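Local coordinates for protein poly-beta-hydroxybuterate polymerase (Cupriavidus necator, PDB 5T6O) that probably acts as an acyltransferase that polymerises hydroxybutyryl units into polyhydroxybutyrate, represented here by its alpha/beta-hydrolase-fold catalytic domain, at residues H36-N48 and Q110-I124. The protein carries 1 engineered substitution. Numbering follows the deposited sequence. Where two conformers were deposited one is given.
Engineered in segment 110-124: Ala119 (natural residue Cys).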
loop_
_atom_site.group_PDB
_atom_site.type_symbol
_atom_site.label_atom_id
_atom_site.label_comp_id
_atom_site.label_asym_id
_atom_site.label_seq_id
_atom_site.Cartn_x
_atom_site.Cartn_y
_atom_site.Cartn_z
ATOM N N HIS A 36 -19.155 -40.954 5.974
ATOM C CA HIS A 36 -20.364 -40.219 5.631
ATOM C C HIS A 36 -20.928 -40.701 4.305
ATOM O O HIS A 36 -20.191 -41.113 3.407
ATOM C CB HIS A 36 -20.076 -38.720 5.544
ATOM C CG HIS A 36 -19.734 -38.107 6.861
ATOM N ND1 HIS A 36 -20.693 -37.756 7.788
ATOM C CD2 HIS A 36 -18.539 -37.810 7.421
ATOM C CE1 HIS A 36 -20.101 -37.256 8.858
ATOM N NE2 HIS A 36 -18.794 -37.275 8.659
ATOM N N ALA A 37 -22.256 -40.625 4.188
ATOM C CA ALA A 37 -22.922 -41.088 2.978
ATOM C C ALA A 37 -22.425 -40.336 1.747
ATOM O O ALA A 37 -22.248 -40.932 0.679
ATOM C CB ALA A 37 -24.440 -40.942 3.125
ATOM N N ARG A 38 -22.180 -39.032 1.880
ATOM C CA ARG A 38 -21.774 -38.233 0.727
ATOM C C ARG A 38 -20.259 -38.106 0.674
ATOM O O ARG A 38 -19.636 -37.686 1.668
ATOM C CB ARG A 38 -22.404 -36.845 0.785
ATOM C CG ARG A 38 -23.929 -36.855 0.795
ATOM C CD ARG A 38 -24.455 -35.461 0.534
ATOM N NE ARG A 38 -25.909 -35.446 0.425
ATOM C CZ ARG A 38 -26.715 -34.921 1.336
ATOM N NH1 ARG A 38 -26.204 -34.367 2.425
ATOM N NH2 ARG A 38 -28.029 -34.953 1.157
ATOM N N PRO A 39 -19.645 -38.443 -0.454
ATOM C CA PRO A 39 -18.192 -38.318 -0.580
ATOM C C PRO A 39 -17.796 -36.881 -0.894
ATOM O O PRO A 39 -18.632 -36.028 -1.197
ATOM C CB PRO A 39 -17.875 -39.245 -1.756
ATOM C CG PRO A 39 -19.079 -39.103 -2.638
ATOM C CD PRO A 39 -20.264 -38.971 -1.685
ATOM N N LEU A 40 -16.483 -36.632 -0.857
ATOM C CA LEU A 40 -15.918 -35.337 -1.228
ATOM C C LEU A 40 -15.064 -35.497 -2.479
ATOM O O LEU A 40 -14.129 -36.306 -2.490
ATOM C CB LEU A 40 -15.071 -34.753 -0.094
ATOM C CG LEU A 40 -14.323 -33.462 -0.439
ATOM C CD1 LEU A 40 -15.317 -32.310 -0.596
ATOM C CD2 LEU A 40 -13.292 -33.147 0.652
ATOM N N LEU A 41 -15.370 -34.715 -3.520
ATOM C CA LEU A 41 -14.562 -34.682 -4.739
ATOM C C LEU A 41 -13.669 -33.447 -4.700
ATOM O O LEU A 41 -14.165 -32.315 -4.666
ATOM C CB LEU A 41 -15.438 -34.678 -5.997
ATOM C CG LEU A 41 -14.691 -34.339 -7.295
ATOM C CD1 LEU A 41 -13.731 -35.472 -7.690
ATOM C CD2 LEU A 41 -15.680 -34.044 -8.440
ATOM N N MET A 42 -12.357 -33.666 -4.701
ATOM C CA MET A 42 -11.392 -32.577 -4.712
ATOM C C MET A 42 -10.955 -32.264 -6.137
ATOM O O MET A 42 -10.549 -33.169 -6.880
ATOM C CB MET A 42 -10.174 -32.933 -3.869
ATOM C CG MET A 42 -10.469 -33.152 -2.405
ATOM S SD MET A 42 -8.889 -33.205 -1.537
ATOM C CE MET A 42 -9.457 -33.467 0.141
ATOM N N VAL A 43 -11.022 -30.982 -6.503
ATOM C CA VAL A 43 -10.534 -30.498 -7.795
ATOM C C VAL A 43 -9.324 -29.608 -7.538
ATOM O O VAL A 43 -9.471 -28.430 -7.177
ATOM C CB VAL A 43 -11.624 -29.748 -8.577
ATOM C CG1 VAL A 43 -11.071 -29.265 -9.947
ATOM C CG2 VAL A 43 -12.851 -30.653 -8.775
ATOM N N PRO A 44 -8.120 -30.141 -7.688
ATOM C CA PRO A 44 -6.912 -29.365 -7.444
ATOM C C PRO A 44 -6.589 -28.479 -8.633
ATOM O O PRO A 44 -7.196 -28.614 -9.704
ATOM C CB PRO A 44 -5.833 -30.445 -7.251
ATOM C CG PRO A 44 -6.584 -31.785 -7.289
ATOM C CD PRO A 44 -7.825 -31.532 -8.051
ATOM N N PRO A 45 -5.636 -27.560 -8.492
ATOM C CA PRO A 45 -5.191 -26.779 -9.656
ATOM C C PRO A 45 -4.561 -27.672 -10.715
ATOM O O PRO A 45 -4.014 -28.737 -10.415
ATOM C CB PRO A 45 -4.151 -25.819 -9.063
ATOM C CG PRO A 45 -3.648 -26.551 -7.809
ATOM C CD PRO A 45 -4.892 -27.203 -7.268
ATOM N N CYS A 46 -4.640 -27.224 -11.966
ATOM C CA CYS A 46 -3.854 -27.826 -13.041
ATOM C C CYS A 46 -2.606 -27.010 -13.351
ATOM O O CYS A 46 -1.864 -27.345 -14.285
ATOM C CB CYS A 46 -4.710 -27.999 -14.295
ATOM S SG CYS A 46 -5.506 -26.461 -14.874
ATOM N N ILE A 47 -2.378 -25.949 -12.583
ATOM C CA ILE A 47 -1.106 -25.239 -12.510
ATOM C C ILE A 47 -0.320 -25.867 -11.361
ATOM O O ILE A 47 -0.752 -25.801 -10.210
ATOM C CB ILE A 47 -1.350 -23.736 -12.295
ATOM C CG1 ILE A 47 -2.072 -23.164 -13.530
ATOM C CG2 ILE A 47 -0.059 -22.996 -11.972
ATOM C CD1 ILE A 47 -2.666 -21.765 -13.327
ATOM N N ASN A 48 0.826 -26.486 -11.673
ATOM C CA ASN A 48 1.432 -27.542 -10.856
ATOM C C ASN A 48 0.453 -28.703 -10.655
ATOM O O ASN A 48 -0.630 -28.724 -11.251
ATOM C CB ASN A 48 1.938 -27.023 -9.503
ATOM C CG ASN A 48 3.196 -26.184 -9.642
ATOM O OD1 ASN A 48 4.170 -26.587 -10.297
ATOM N ND2 ASN A 48 3.182 -25.017 -9.038
ATOM N N GLN A 110 -24.959 -41.687 -4.618
ATOM C CA GLN A 110 -25.665 -40.626 -3.915
ATOM C C GLN A 110 -26.250 -39.622 -4.895
ATOM O O GLN A 110 -25.717 -39.406 -5.984
ATOM C CB GLN A 110 -24.720 -39.899 -2.958
ATOM C CG GLN A 110 -24.334 -40.721 -1.763
ATOM C CD GLN A 110 -25.473 -40.839 -0.786
ATOM O OE1 GLN A 110 -26.001 -39.835 -0.305
ATOM N NE2 GLN A 110 -25.876 -42.063 -0.500
ATOM N N ASP A 111 -27.338 -38.974 -4.470
ATOM C CA ASP A 111 -27.932 -37.925 -5.292
ATOM C C ASP A 111 -27.037 -36.691 -5.374
ATOM O O ASP A 111 -27.010 -36.004 -6.406
ATOM C CB ASP A 111 -29.308 -37.560 -4.736
ATOM C CG ASP A 111 -30.033 -36.547 -5.593
ATOM O OD1 ASP A 111 -29.914 -36.631 -6.834
ATOM O OD2 ASP A 111 -30.717 -35.663 -5.027
ATOM N N LYS A 112 -26.293 -36.397 -4.308
ATOM C CA LYS A 112 -25.417 -35.234 -4.257
ATOM C C LYS A 112 -24.101 -35.606 -3.589
ATOM O O LYS A 112 -24.051 -36.481 -2.714
ATOM C CB LYS A 112 -26.067 -34.067 -3.495
ATOM C CG LYS A 112 -27.359 -33.550 -4.131
ATOM C CD LYS A 112 -27.905 -32.339 -3.384
ATOM C CE LYS A 112 -29.274 -31.915 -3.914
ATOM N NZ LYS A 112 -29.209 -31.488 -5.334
ATOM N N ILE A 113 -23.034 -34.917 -4.010
ATOM C CA ILE A 113 -21.705 -35.069 -3.437
ATOM C C ILE A 113 -21.228 -33.711 -2.936
ATOM O O ILE A 113 -21.743 -32.656 -3.316
ATOM C CB ILE A 113 -20.694 -35.657 -4.451
ATOM C CG1 ILE A 113 -20.403 -34.654 -5.579
ATOM C CG2 ILE A 113 -21.205 -36.992 -5.008
ATOM C CD1 ILE A 113 -19.353 -35.143 -6.586
ATOM N N ASN A 114 -20.235 -33.744 -2.061
ATOM C CA ASN A 114 -19.536 -32.526 -1.684
ATOM C C ASN A 114 -18.375 -32.313 -2.639
ATOM O O ASN A 114 -17.777 -33.273 -3.134
ATOM C CB ASN A 114 -19.039 -32.614 -0.243
ATOM C CG ASN A 114 -20.175 -32.534 0.751
ATOM O OD1 ASN A 114 -21.127 -31.773 0.558
ATOM N ND2 ASN A 114 -20.094 -33.325 1.807
ATOM N N VAL A 115 -18.077 -31.050 -2.943
ATOM C CA VAL A 115 -16.944 -30.767 -3.814
ATOM C C VAL A 115 -16.038 -29.727 -3.170
ATOM O O VAL A 115 -16.465 -28.900 -2.358
ATOM C CB VAL A 115 -17.365 -30.309 -5.234
ATOM C CG1 VAL A 115 -18.401 -31.256 -5.836
ATOM C CG2 VAL A 115 -17.856 -28.877 -5.222
ATOM N N LEU A 116 -14.766 -29.788 -3.543
ATOM C CA LEU A 116 -13.741 -28.874 -3.072
ATOM C C LEU A 116 -12.897 -28.450 -4.266
ATOM O O LEU A 116 -12.606 -29.259 -5.155
ATOM C CB LEU A 116 -12.852 -29.524 -1.988
ATOM C CG LEU A 116 -11.577 -28.813 -1.506
ATOM C CD1 LEU A 116 -11.215 -29.301 -0.095
ATOM C CD2 LEU A 116 -10.375 -29.020 -2.450
ATOM N N GLY A 117 -12.523 -27.179 -4.290
ATOM C CA GLY A 117 -11.526 -26.701 -5.227
ATOM C C GLY A 117 -10.431 -25.972 -4.479
ATOM O O GLY A 117 -10.653 -25.417 -3.405
ATOM N N PHE A 118 -9.224 -26.002 -5.055
ATOM C CA PHE A 118 -8.074 -25.277 -4.514
ATOM C C PHE A 118 -7.465 -24.443 -5.630
ATOM O O PHE A 118 -7.137 -24.981 -6.691
ATOM C CB PHE A 118 -7.025 -26.237 -3.935
ATOM C CG PHE A 118 -5.746 -25.545 -3.503
ATOM C CD1 PHE A 118 -5.788 -24.465 -2.639
ATOM C CD2 PHE A 118 -4.509 -25.988 -3.944
ATOM C CE1 PHE A 118 -4.630 -23.834 -2.226
ATOM C CE2 PHE A 118 -3.342 -25.354 -3.541
ATOM C CZ PHE A 118 -3.402 -24.277 -2.678
ATOM N N ALA A 119 -7.332 -23.135 -5.403
ATOM C CA ALA A 119 -6.668 -22.228 -6.364
ATOM C C ALA A 119 -7.432 -22.305 -7.684
ATOM O O ALA A 119 -8.671 -22.239 -7.674
ATOM C CB ALA A 119 -5.193 -22.572 -6.449
ATOM N N VAL A 120 -6.765 -22.461 -8.830
ATOM C CA VAL A 120 -7.524 -22.476 -10.078
ATOM C C VAL A 120 -8.491 -23.662 -10.132
ATOM O O VAL A 120 -9.503 -23.596 -10.837
ATOM C CB VAL A 120 -6.588 -22.457 -11.310
ATOM C CG1 VAL A 120 -5.859 -23.786 -11.481
ATOM C CG2 VAL A 120 -7.401 -22.116 -12.553
ATOM N N GLY A 121 -8.225 -24.738 -9.372
ATOM C CA GLY A 121 -9.223 -25.792 -9.235
ATOM C C GLY A 121 -10.550 -25.272 -8.710
ATOM O O GLY A 121 -11.616 -25.755 -9.107
ATOM N N GLY A 122 -10.508 -24.266 -7.836
ATOM C CA GLY A 122 -11.741 -23.693 -7.331
ATOM C C GLY A 122 -12.454 -22.869 -8.381
ATOM O O GLY A 122 -13.690 -22.871 -8.452
ATOM N N THR A 123 -11.683 -22.139 -9.196
ATOM C CA THR A 123 -12.268 -21.402 -10.310
ATOM C C THR A 123 -12.891 -22.367 -11.308
ATOM O O THR A 123 -14.020 -22.163 -11.768
ATOM C CB THR A 123 -11.196 -20.544 -10.990
ATOM O OG1 THR A 123 -10.441 -19.834 -9.996
ATOM C CG2 THR A 123 -11.833 -19.548 -11.958
ATOM N N ILE A 124 -12.159 -23.432 -11.643
ATOM C CA ILE A 124 -12.661 -24.462 -12.548
ATOM C C ILE A 124 -13.929 -25.095 -11.991
ATOM O O ILE A 124 -14.947 -25.201 -12.686
ATOM C CB ILE A 124 -11.572 -25.520 -12.797
ATOM C CG1 ILE A 124 -10.463 -24.948 -13.682
ATOM C CG2 ILE A 124 -12.173 -26.785 -13.422
ATOM C CD1 ILE A 124 -9.154 -25.786 -13.682
HETATM O O HOH W 1 -18.041 -35.315 2.127
#
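Pro45 meets the Phe118 ring obliquely, its CD 3.6 Å from Phe118 CD2, while one face of the ring carries the methyl of the engineered Ala119 over its centre. At the far end of the contact the carbonyl oxygen of Lys112 lies at the edge of the Arg38 guanidinium, near its plane but without a hydrogen bond, and the Gln110 amide, turned 69° from it, approaches obliquely. The Arg38 chain, extended from CG to NE, runs alongside Lys112 in the same direction, and its NH1 is bonded beyond the contact to the backbone oxygen of Gln358.

Between these ends, strands 40-43 and 113-118 pair in parallel in the central sheet. The ladder opens with Asn114 N on Pro39 O and closes with the longer Phe118 N to Val43 O bond of 3.2 Å; Leu41 and Val43 give their N-H groups to Asn114 O and Leu116 O, and Leu41 O accepts from Leu116 N. On one side of the sheet Leu40 CD1 reaches Leu116 CB, and Met42 CG lies 4.1 Å from Leu116 CD2. Asn114, on that same side, joins Arg38 O through a water at 2.9 Å from its ND2, while its OD1 bonds Ser142 OG of the next strand.

Past the strand, Ala119, with a positive phi of 59°, stands at the N-cap of helix 120-134, the strand-turn-helix arrangement of the nucleophile elbow in alpha/beta hydrolases. Gly121 fits against the backbone of residues 43-45, its CA 3.4 Å from Val43 O. Val120 CG1, set between its backbone N and carbonyl carbon (chi1 71°), packs 3.6 Å from Pro45 CB. Backbone bonds thus fix the strand register, whereas apolar contacts and close glycine packing seat the turn against the loop after strand 40-43.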